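Local coordinates for protein Alpha/beta fold hydrolase (PDB 6I8W) that probably hydrolyses ester bonds of membrane phospholipids, as a phospholipase A of the alpha/beta hydrolase fold, and may also act on monoacylglycerols, at residues Y110-Q115 and E230-R235; A163-A168 and V263-V268; D197-Q202 and C284-M289. One frame throughout, in Å; residues are numbered along the deposited sequence. Where two conformers were deposited one is given.

Contact 1. Residues Y110-Q115 and E230-R235; sequences YDVGTQ and EQLRQR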
loop_
_atom_site.group_PDB
_atom_site.type_symbol
_atom_site.label_atom_id
_atom_site.label_comp_id
_atom_site.label_asym_id
_atom_site.label_seq_id
_atom_site.Cartn_x
_atom_site.Cartn_y
_atom_site.Cartn_z
ATOM N N TYR A 110 8.383 1.031 -13.651
ATOM C CA TYR A 110 7.544 0.955 -12.479
ATOM C C TYR A 110 6.380 1.930 -12.558
ATOM O O TYR A 110 5.787 2.266 -11.539
ATOM C CB TYR A 110 8.369 1.206 -11.215
ATOM C CG TYR A 110 9.379 0.121 -10.939
ATOM C CD1 TYR A 110 8.995 -1.065 -10.331
ATOM C CD2 TYR A 110 10.712 0.277 -11.296
ATOM C CE1 TYR A 110 9.911 -2.065 -10.085
ATOM C CE2 TYR A 110 11.638 -0.715 -11.044
ATOM C CZ TYR A 110 11.221 -1.885 -10.435
ATOM O OH TYR A 110 12.122 -2.884 -10.178
ATOM N N ASP A 111 6.065 2.378 -13.771
ATOM C CA ASP A 111 4.872 3.186 -13.994
ATOM C C ASP A 111 3.618 2.386 -13.645
ATOM O O ASP A 111 3.633 1.156 -13.676
ATOM C CB ASP A 111 4.801 3.653 -15.449
ATOM C CG ASP A 111 4.543 2.514 -16.403
ATOM O OD1 ASP A 111 5.515 1.844 -16.813
ATOM O OD2 ASP A 111 3.360 2.258 -16.709
ATOM N N VAL A 112 2.524 3.075 -13.344
ATOM C CA VAL A 112 1.335 2.397 -12.821
ATOM C C VAL A 112 0.665 1.526 -13.891
ATOM O O VAL A 112 -0.043 0.570 -13.573
ATOM C CB VAL A 112 0.318 3.404 -12.257
ATOM C CG1 VAL A 112 0.865 4.052 -10.998
ATOM C CG2 VAL A 112 -0.043 4.462 -13.309
ATOM N N GLY A 113 0.878 1.868 -15.158
ATOM C CA GLY A 113 0.348 1.073 -16.252
ATOM C C GLY A 113 0.989 -0.306 -16.342
ATOM O O GLY A 113 0.301 -1.324 -16.411
ATOM N N THR A 114 2.317 -0.336 -16.327
ATOM C CA THR A 114 3.063 -1.587 -16.279
ATOM C C THR A 114 2.725 -2.364 -14.987
ATOM O O THR A 114 2.515 -3.575 -15.006
ATOM C CB THR A 114 4.582 -1.315 -16.360
ATOM O OG1 THR A 114 4.857 -0.527 -17.521
ATOM C CG2 THR A 114 5.376 -2.609 -16.422
ATOM N N GLN A 115 2.648 -1.660 -13.866
ATOM C CA GLN A 115 2.328 -2.325 -12.601
ATOM C C GLN A 115 0.922 -2.955 -12.632
ATOM O O GLN A 115 0.734 -4.063 -12.144
ATOM C CB GLN A 115 2.450 -1.336 -11.439
ATOM C CG GLN A 115 3.885 -0.896 -11.134
ATOM C CD GLN A 115 4.667 -1.952 -10.339
ATOM O OE1 GLN A 115 4.692 -3.130 -10.691
ATOM N NE2 GLN A 115 5.278 -1.527 -9.250
ATOM N N GLU A 230 10.404 9.144 -9.605
ATOM C CA GLU A 230 10.661 9.927 -10.812
ATOM C C GLU A 230 9.946 9.327 -12.024
ATOM O O GLU A 230 9.423 10.056 -12.868
ATOM C CB GLU A 230 12.163 10.041 -11.073
ATOM C CG GLU A 230 12.708 11.410 -10.742
ATOM C CD GLU A 230 11.956 12.516 -11.459
ATOM O OE1 GLU A 230 12.033 12.583 -12.705
ATOM O OE2 GLU A 230 11.276 13.311 -10.775
ATOM N N GLN A 231 9.916 8.000 -12.105
ATOM C CA GLN A 231 9.128 7.328 -13.135
ATOM C C GLN A 231 7.632 7.621 -12.987
ATOM O O GLN A 231 6.928 7.793 -13.975
ATOM C CB GLN A 231 9.360 5.821 -13.095
ATOM C CG GLN A 231 10.745 5.386 -13.547
ATOM C CD GLN A 231 10.791 3.900 -13.813
ATOM O OE1 GLN A 231 9.788 3.307 -14.206
ATOM N NE2 GLN A 231 11.945 3.285 -13.584
ATOM N N LEU A 232 7.142 7.673 -11.752
ATOM C CA LEU A 232 5.724 7.944 -11.539
ATOM C C LEU A 232 5.396 9.356 -12.031
ATOM O O LEU A 232 4.293 9.615 -12.521
ATOM C CB LEU A 232 5.340 7.774 -10.064
ATOM C CG LEU A 232 5.425 6.362 -9.464
ATOM C CD1 LEU A 232 5.153 6.393 -7.972
ATOM C CD2 LEU A 232 4.446 5.421 -10.162
ATOM N N ARG A 233 6.366 10.261 -11.930
ATOM C CA ARG A 233 6.185 11.615 -12.439
ATOM C C ARG A 233 6.280 11.669 -13.959
ATOM O O ARG A 233 5.436 12.275 -14.616
ATOM C CB ARG A 233 7.218 12.568 -11.834
ATOM C CG ARG A 233 7.139 12.699 -10.325
ATOM C CD ARG A 233 8.140 13.724 -9.806
ATOM N NE ARG A 233 7.693 15.096 -10.027
ATOM C CZ ARG A 233 8.318 16.167 -9.549
ATOM N NH1 ARG A 233 9.422 16.022 -8.829
ATOM N NH2 ARG A 233 7.842 17.381 -9.789
ATOM N N GLN A 234 7.320 11.048 -14.512
ATOM C CA GLN A 234 7.591 11.147 -15.953
ATOM C C GLN A 234 6.663 10.266 -16.782
ATOM O O GLN A 234 6.399 10.561 -17.945
ATOM C CB GLN A 234 9.048 10.781 -16.262
ATOM C CG GLN A 234 10.069 11.641 -15.548
ATOM C CD GLN A 234 10.038 13.086 -15.999
ATOM O OE1 GLN A 234 9.596 13.395 -17.108
ATOM N NE2 GLN A 234 10.512 13.983 -15.140
ATOM N N ARG A 235 6.177 9.185 -16.185
ATOM C CA ARG A 235 5.338 8.222 -16.896
ATOM C C ARG A 235 3.938 8.215 -16.294
ATOM O O ARG A 235 3.266 7.186 -16.241
ATOM C CB ARG A 235 5.960 6.826 -16.835
ATOM C CG ARG A 235 7.397 6.791 -17.365
ATOM C CD ARG A 235 8.053 5.413 -17.240
ATOM N NE ARG A 235 9.512 5.519 -17.368
ATOM C CZ ARG A 235 10.340 4.489 -17.524
ATOM N NH1 ARG A 235 9.867 3.250 -17.587
ATOM N NH2 ARG A 235 11.646 4.700 -17.630
HETATM O O HOH W 1 3.092 6.109 -13.588
#

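Contact 2. Residues A163-A168 and V263-V268; sequences AGVMPA and VSSIEV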
loop_
_atom_site.group_PDB
_atom_site.type_symbol
_atom_site.label_atom_id
_atom_site.label_comp_id
_atom_site.label_asym_id
_atom_site.label_seq_id
_atom_site.Cartn_x
_atom_site.Cartn_y
_atom_site.Cartn_z
ATOM N N ALA A 163 -3.983 7.950 -6.045
ATOM C CA ALA A 163 -3.374 8.903 -6.968
ATOM C C ALA A 163 -4.045 8.781 -8.329
ATOM O O ALA A 163 -4.796 7.835 -8.563
ATOM C CB ALA A 163 -1.854 8.660 -7.079
ATOM N N GLY A 164 -3.778 9.724 -9.230
ATOM C CA GLY A 164 -4.257 9.593 -10.595
ATOM C C GLY A 164 -5.182 10.674 -11.137
ATOM O O GLY A 164 -5.493 10.671 -12.328
ATOM N N VAL A 165 -5.634 11.597 -10.290
ATOM C CA VAL A 165 -6.365 12.750 -10.802
ATOM C C VAL A 165 -5.740 14.059 -10.343
ATOM O O VAL A 165 -4.946 14.086 -9.407
ATOM C CB VAL A 165 -7.860 12.738 -10.376
ATOM C CG1 VAL A 165 -8.553 11.499 -10.910
ATOM C CG2 VAL A 165 -7.985 12.812 -8.863
ATOM N N MET A 166 -6.113 15.133 -11.025
ATOM C CA MET A 166 -5.657 16.478 -10.695
ATOM C C MET A 166 -6.829 17.316 -10.190
ATOM O O MET A 166 -7.580 17.865 -10.984
ATOM C CB MET A 166 -5.007 17.138 -11.917
ATOM C CG MET A 166 -3.576 16.665 -12.182
ATOM S SD MET A 166 -2.866 17.282 -13.734
ATOM C CE MET A 166 -3.589 16.132 -14.907
ATOM N N PRO A 167 -6.988 17.407 -8.860
ATOM C CA PRO A 167 -8.102 18.096 -8.203
ATOM C C PRO A 167 -7.893 19.602 -8.071
ATOM O O PRO A 167 -6.804 20.115 -8.361
ATOM C CB PRO A 167 -8.143 17.444 -6.823
ATOM C CG PRO A 167 -6.753 16.939 -6.579
ATOM C CD PRO A 167 -5.986 16.952 -7.885
ATOM N N ALA A 168 -8.936 20.288 -7.615
ATOM C CA ALA A 168 -8.938 21.744 -7.523
ATOM C C ALA A 168 -7.924 22.272 -6.509
ATOM O O ALA A 168 -7.286 23.289 -6.743
ATOM C CB ALA A 168 -10.336 22.237 -7.173
ATOM N N VAL A 263 -8.549 15.627 -0.781
ATOM C CA VAL A 263 -9.913 15.091 -0.760
ATOM C C VAL A 263 -10.773 15.615 -1.916
ATOM O O VAL A 263 -11.733 14.962 -2.316
ATOM C CB VAL A 263 -10.627 15.402 0.596
ATOM C CG1 VAL A 263 -10.879 16.903 0.756
ATOM C CG2 VAL A 263 -11.920 14.588 0.738
ATOM N N SER A 264 -10.421 16.772 -2.472
ATOM C CA SER A 264 -11.156 17.302 -3.617
ATOM C C SER A 264 -11.009 16.412 -4.862
ATOM O O SER A 264 -11.695 16.627 -5.865
ATOM C CB SER A 264 -10.701 18.739 -3.941
ATOM O OG SER A 264 -9.337 18.798 -4.350
ATOM N N SER A 265 -10.109 15.433 -4.803
ATOM C CA SER A 265 -10.028 14.387 -5.827
ATOM C C SER A 265 -11.377 13.701 -6.074
ATOM O O SER A 265 -11.662 13.267 -7.185
ATOM C CB SER A 265 -9.001 13.314 -5.436
ATOM O OG SER A 265 -7.677 13.817 -5.425
ATOM N N ILE A 266 -12.188 13.581 -5.025
ATOM C CA ILE A 266 -13.469 12.878 -5.129
ATOM C C ILE A 266 -14.424 13.597 -6.089
ATOM O O ILE A 266 -15.155 12.959 -6.846
ATOM C CB ILE A 266 -14.125 12.714 -3.742
ATOM C CG1 ILE A 266 -13.426 11.589 -2.971
ATOM C CG2 ILE A 266 -15.626 12.369 -3.855
ATOM C CD1 ILE A 266 -13.861 11.483 -1.540
ATOM N N GLU A 267 -14.394 14.925 -6.077
ATOM C CA GLU A 267 -15.254 15.710 -6.964
ATOM C C GLU A 267 -14.853 15.544 -8.432
ATOM O O GLU A 267 -15.684 15.662 -9.321
ATOM C CB GLU A 267 -15.239 17.191 -6.566
ATOM C CG GLU A 267 -15.435 17.446 -5.071
ATOM C CD GLU A 267 -16.772 16.924 -4.544
ATOM O OE1 GLU A 267 -17.737 16.802 -5.332
ATOM O OE2 GLU A 267 -16.862 16.639 -3.331
ATOM N N VAL A 268 -13.581 15.256 -8.686
ATOM C CA VAL A 268 -13.147 14.975 -10.050
ATOM C C VAL A 268 -13.687 13.611 -10.489
ATOM O O VAL A 268 -14.187 13.466 -11.596
ATOM C CB VAL A 268 -11.609 14.985 -10.179
ATOM C CG1 VAL A 268 -11.173 14.440 -11.536
ATOM C CG2 VAL A 268 -11.063 16.392 -9.954
HETATM O O HOH W 2 -11.455 18.984 -7.311
#

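Contact 3. Residues D197-Q202 and C284-M289; sequences DFVFVQ and CGHVPM. With MYR (myristic acid), chain C; BOG (octyl beta-D-glucopyranoside), chain D.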
loop_
_atom_site.group_PDB
_atom_site.type_symbol
_atom_site.label_atom_id
_atom_site.label_comp_id
_atom_site.label_asym_id
_atom_site.label_seq_id
_atom_site.Cartn_x
_atom_site.Cartn_y
_atom_site.Cartn_z
ATOM N N ASP A 197 4.327 11.769 10.456
ATOM C CA ASP A 197 3.557 12.998 10.737
ATOM C C ASP A 197 2.824 13.479 9.490
ATOM O O ASP A 197 1.749 14.076 9.567
ATOM C CB ASP A 197 4.467 14.125 11.253
ATOM C CG ASP A 197 5.090 13.811 12.605
ATOM O OD1 ASP A 197 4.594 12.890 13.285
ATOM O OD2 ASP A 197 6.076 14.487 12.987
ATOM N N PHE A 198 3.405 13.190 8.332
ATOM C CA PHE A 198 2.865 13.649 7.056
ATOM C C PHE A 198 1.615 12.866 6.614
ATOM O O PHE A 198 0.734 13.417 5.943
ATOM C CB PHE A 198 3.942 13.553 5.977
ATOM C CG PHE A 198 3.604 14.284 4.711
ATOM C CD1 PHE A 198 3.419 15.656 4.715
ATOM C CD2 PHE A 198 3.524 13.607 3.504
ATOM C CE1 PHE A 198 3.122 16.337 3.542
ATOM C CE2 PHE A 198 3.236 14.276 2.330
ATOM C CZ PHE A 198 3.035 15.643 2.347
ATOM N N VAL A 199 1.535 11.587 6.979
ATOM C CA VAL A 199 0.442 10.749 6.482
ATOM C C VAL A 199 -0.592 10.397 7.559
ATOM O O VAL A 199 -1.675 9.924 7.221
ATOM C CB VAL A 199 0.965 9.430 5.854
ATOM C CG1 VAL A 199 1.950 9.709 4.698
ATOM C CG2 VAL A 199 1.602 8.552 6.914
ATOM N N PHE A 200 -0.269 10.632 8.834
ATOM C CA PHE A 200 -1.213 10.374 9.939
ATOM C C PHE A 200 -1.714 11.640 10.622
ATOM O O PHE A 200 -0.931 12.538 10.943
ATOM C CB PHE A 200 -0.578 9.500 11.030
ATOM C CG PHE A 200 -0.294 8.089 10.614
ATOM C CD1 PHE A 200 -1.330 7.185 10.420
ATOM C CD2 PHE A 200 1.018 7.656 10.451
ATOM C CE1 PHE A 200 -1.064 5.875 10.050
ATOM C CE2 PHE A 200 1.294 6.350 10.085
ATOM C CZ PHE A 200 0.256 5.456 9.875
ATOM N N VAL A 201 -3.011 11.686 10.919
ATOM C CA VAL A 201 -3.489 12.685 11.856
ATOM C C VAL A 201 -3.230 12.187 13.280
ATOM O O VAL A 201 -2.575 12.861 14.071
ATOM C CB VAL A 201 -4.981 13.004 11.641
ATOM C CG1 VAL A 201 -5.490 13.952 12.733
ATOM C CG2 VAL A 201 -5.177 13.603 10.250
ATOM N N GLN A 202 -3.745 11.006 13.609
ATOM C CA GLN A 202 -3.439 10.380 14.893
ATOM C C GLN A 202 -2.628 9.143 14.595
ATOM O O GLN A 202 -3.153 8.156 14.065
ATOM C CB GLN A 202 -4.714 10.010 15.685
ATOM C CG GLN A 202 -5.478 11.196 16.264
ATOM C CD GLN A 202 -6.660 10.774 17.138
ATOM O OE1 GLN A 202 -7.605 10.138 16.664
ATOM N NE2 GLN A 202 -6.608 11.130 18.418
ATOM N N CYS A 284 -8.957 12.375 9.602
ATOM C CA CYS A 284 -8.159 11.233 9.212
ATOM C C CYS A 284 -7.213 11.607 8.081
ATOM O O CYS A 284 -7.498 12.506 7.280
ATOM C CB CYS A 284 -9.060 10.073 8.783
ATOM S SG CYS A 284 -8.180 8.540 8.538
ATOM N N GLY A 285 -6.072 10.936 8.020
ATOM C CA GLY A 285 -5.067 11.292 7.025
ATOM C C GLY A 285 -5.115 10.426 5.783
ATOM O O GLY A 285 -6.160 9.880 5.409
ATOM N N HIS A 286 -3.947 10.288 5.166
ATOM C CA HIS A 286 -3.759 9.635 3.878
ATOM C C HIS A 286 -3.925 8.113 3.866
ATOM O O HIS A 286 -4.135 7.514 2.808
ATOM C CB HIS A 286 -2.350 9.989 3.380
ATOM C CG HIS A 286 -2.006 9.427 2.037
ATOM N ND1 HIS A 286 -2.785 9.637 0.920
ATOM C CD2 HIS A 286 -0.930 8.717 1.618
ATOM C CE1 HIS A 286 -2.228 9.043 -0.122
ATOM N NE2 HIS A 286 -1.104 8.472 0.278
ATOM N N VAL A 287 -3.798 7.470 5.023
ATOM C CA VAL A 287 -3.881 6.005 5.034
ATOM C C VAL A 287 -4.913 5.525 6.066
ATOM O O VAL A 287 -4.565 4.940 7.092
ATOM C CB VAL A 287 -2.479 5.358 5.281
ATOM C CG1 VAL A 287 -1.566 5.531 4.030
ATOM C CG2 VAL A 287 -1.792 5.972 6.492
ATOM N N PRO A 288 -6.208 5.779 5.789
ATOM C CA PRO A 288 -7.287 5.427 6.726
ATOM C C PRO A 288 -7.233 3.958 7.166
ATOM O O PRO A 288 -7.498 3.655 8.344
ATOM C CB PRO A 288 -8.580 5.699 5.921
ATOM C CG PRO A 288 -8.194 6.533 4.779
ATOM C CD PRO A 288 -6.715 6.347 4.525
ATOM N N MET A 289 -6.870 3.065 6.249
ATOM C CA MET A 289 -6.838 1.632 6.564
ATOM C C MET A 289 -5.736 1.303 7.572
ATOM O O MET A 289 -5.764 0.241 8.184
ATOM C CB MET A 289 -6.659 0.788 5.299
ATOM C CG MET A 289 -5.227 0.716 4.798
ATOM S SD MET A 289 -4.753 2.244 3.907
ATOM C CE MET A 289 -3.133 1.752 3.304
HETATM C C1 MYR C . 1.991 5.727 1.519
HETATM O O1 MYR C . 1.062 4.987 1.119
HETATM O O2 MYR C . 2.424 6.684 0.837
HETATM C C2 MYR C . 2.551 5.513 2.912
HETATM C C3 MYR C . 1.867 4.317 3.574
HETATM C C4 MYR C . 2.145 4.269 5.074
HETATM C C5 MYR C . 3.604 3.962 5.375
HETATM C C6 MYR C . 3.774 3.686 6.863
HETATM C C7 MYR C . 4.256 2.263 7.126
HETATM C C8 MYR C . 3.535 1.657 8.328
HETATM C C9 MYR C . 4.470 0.826 9.205
HETATM C C10 MYR C . 4.170 -0.661 9.063
HETATM C C11 MYR C . 4.851 -1.487 10.149
HETATM C C12 MYR C . 4.868 -2.962 9.763
HETATM C C13 MYR C . 4.834 -3.848 10.998
HETATM C C14 MYR C . 3.917 -5.027 10.770
HETATM C C1 BOG D . 2.777 -2.403 18.217
HETATM O O1 BOG D . 2.605 -1.857 16.908
HETATM C C2 BOG D . 1.994 -1.509 19.188
HETATM O O2 BOG D . 2.807 -0.381 19.508
HETATM C C3 BOG D . 1.557 -2.195 20.481
HETATM O O3 BOG D . 0.668 -1.366 21.245
HETATM C C4 BOG D . 0.872 -3.494 20.105
HETATM O O4 BOG D . 0.309 -4.136 21.265
HETATM C C5 BOG D . 1.951 -4.345 19.438
HETATM O O5 BOG D . 2.340 -3.767 18.182
HETATM C C6 BOG D . 1.536 -5.805 19.256
HETATM O O6 BOG D . 1.108 -6.066 17.918
HETATM C "C1'" BOG D . 3.346 -2.542 15.903
HETATM C "C2'" BOG D . 2.821 -2.119 14.539
HETATM C "C3'" BOG D . 2.327 -0.683 14.609
HETATM C "C4'" BOG D . 2.037 -0.110 13.234
HETATM C "C5'" BOG D . 2.455 1.354 13.217
HETATM C "C6'" BOG D . 1.901 2.072 11.996
HETATM C "C7'" BOG D . 2.730 3.311 11.690
HETATM C "C8'" BOG D . 2.809 4.209 12.902
HETATM O O HOH W 3 -1.877 12.980 5.402
HETATM O O HOH W 4 -3.796 8.244 7.703
#

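Contact 1. Residues Y110-Q115 and E230-R235
Q231 and Y110 meet because Q231 puts CG anti to its own carbonyl carbon (chi1 -70°) and then runs on extended (chi2 -166°). This carries the amide to the backbone of Y110. The contact joins the start of helix 112-125 to the end of helix 208-234 in this alpha/beta hydrolase fold. Y110 N donates to Q231 OE1 at 2.7 Å, nearly straight at 170°. The donor lies tilted from the carbonyl plane of the amide. Q231 NE2 sits at the edge of the Y110 ring, in its plane, 4.0 Å from Y110 CD2. It also makes a weak hydrogen bond to A108 O, so both ends of the amide are used on the chain leading into the helix. The Y110 hydroxyl bonds elsewhere, to P105 O.

D111 is the N-cap of helix 112-125. Its OD2 accepts from T114 N at 2.8 Å, from above the carboxylate plane. R235 CB packs on D111 CB at 3.7 Å. L232 reaches in with one methyl, CD2, which touches Y110 O and V112 CG1. The V112 and L232 side chains cross at about a right angle. A water joins the two helix ends: it accepts from V112 N at 3.1 Å and donates to R235 O at 2.9 Å.

Contact 2. Residues A163-A168 and V263-V268
V165 points its side chain at V268, and the two valines meet tip to tip. V165 lies in the loop between strand 154-160 and helix 172-177. V268 lies on the short helix 265-269, which comes after strand 250-255 of the central sheet of the alpha/beta hydrolase fold. V165 CB is 3.9 Å from V268 CG1. At the next step the V165 branches part. V165 CG1 stays with the same methyl, V268 CG1, at 4.0 Å. V165 CG2 sits between the backbone N and the carbonyl carbon of its own residue and turns to S265. It touches both S265 CB and S265 OG, each at 3.6 Å.

V268 uses its two methyls on different partners. Its CG1 is anti to the backbone N (chi1 169°) and faces V165. Its CG2 lies against P167 CA at 3.8 Å and near M166 O.

P167 lies against the two serines. P167 CB is only 3.1 Å from S264 OG, a close carbon-oxygen approach. P167 CG meets S265 OG at 3.5 Å. The hydroxyls have their polar partners elsewhere: S264 OG is hydrogen-bonded to D262 OD2, and S265 OG to D262 O. The proline therefore rests on hydroxyls already engaged by one residue, D262.

One water bridges the backbones. It accepts from A168 N at 2.9 Å and donates to S264 O. The direct contact is thus made by van der Waals packing of valine methyls, a proline ring and serine hydroxyls. Polar linkage between the two segments runs through the water, at the exposed A168 end.

Contact 3. Residues D197-Q202 and C284-M289
F200 and V287 cross obliquely, the ring tip coming near one methyl. F200 CE1 is 3.6 Å from V287 CG2, and F200 CZ is 4.0 Å from the same methyl. The CB of F200 points away from segment 284-289, yet the ring comes back to it. F200 CE2 and CZ also touch C7' of the octyl glucoside, each at 3.7 Å. The other V287 methyl, CG1, turns to the myristic acid and lies 3.7 Å from its C3. F200 thus meets the octyl chain of the glucoside and V287 the myristic acid.

H286 CB points at segment 197-202 and comes 4.2 Å from V199 CB. H286 N donates to V199 O at 3.1 Å, a bent bond of 135°. A water makes a second link: it donates to V199 O and accepts from V287 N. V201 CG2 lies over the backbone of C284 and G285. G285 has no side chain, and its CA passes 3.7 Å from V199 O.

Chi1 of H286 (-178°) sets CG anti to the backbone N, and the ring that CG carries has myristic acid O2 at its edge, in plane, 4.0 Å from NE2. H286 ND1 bonds to D258 OD2 and NE2 to S137 OG. This pattern is consistent with the Ser-His-Asp catalytic triad of alpha/beta hydrolases, with the histidine loop packed against the end of helix 191-199.

How the contacts relate
The three contacts lie in one alpha/beta hydrolase fold, in loops and helices around its central sheet, but do not touch each other. The centres of contacts 1 and 2, 2 and 3, and 1 and 3 are about 19, 17 and 24 Å apart. Their first segments come in the order 110-115, 163-168, 197-202. Their second segments follow in the same order, 230-235, 263-268, 284-289, so all three pairings cross along the chain. Helices 191-199 and 208-234 are successive and serve contacts 3 and 1. Together the contacts tie the middle of the chain to its later part. Contact 3 holds the likely catalytic histidine and touches the bound myristic acid and octyl glucoside.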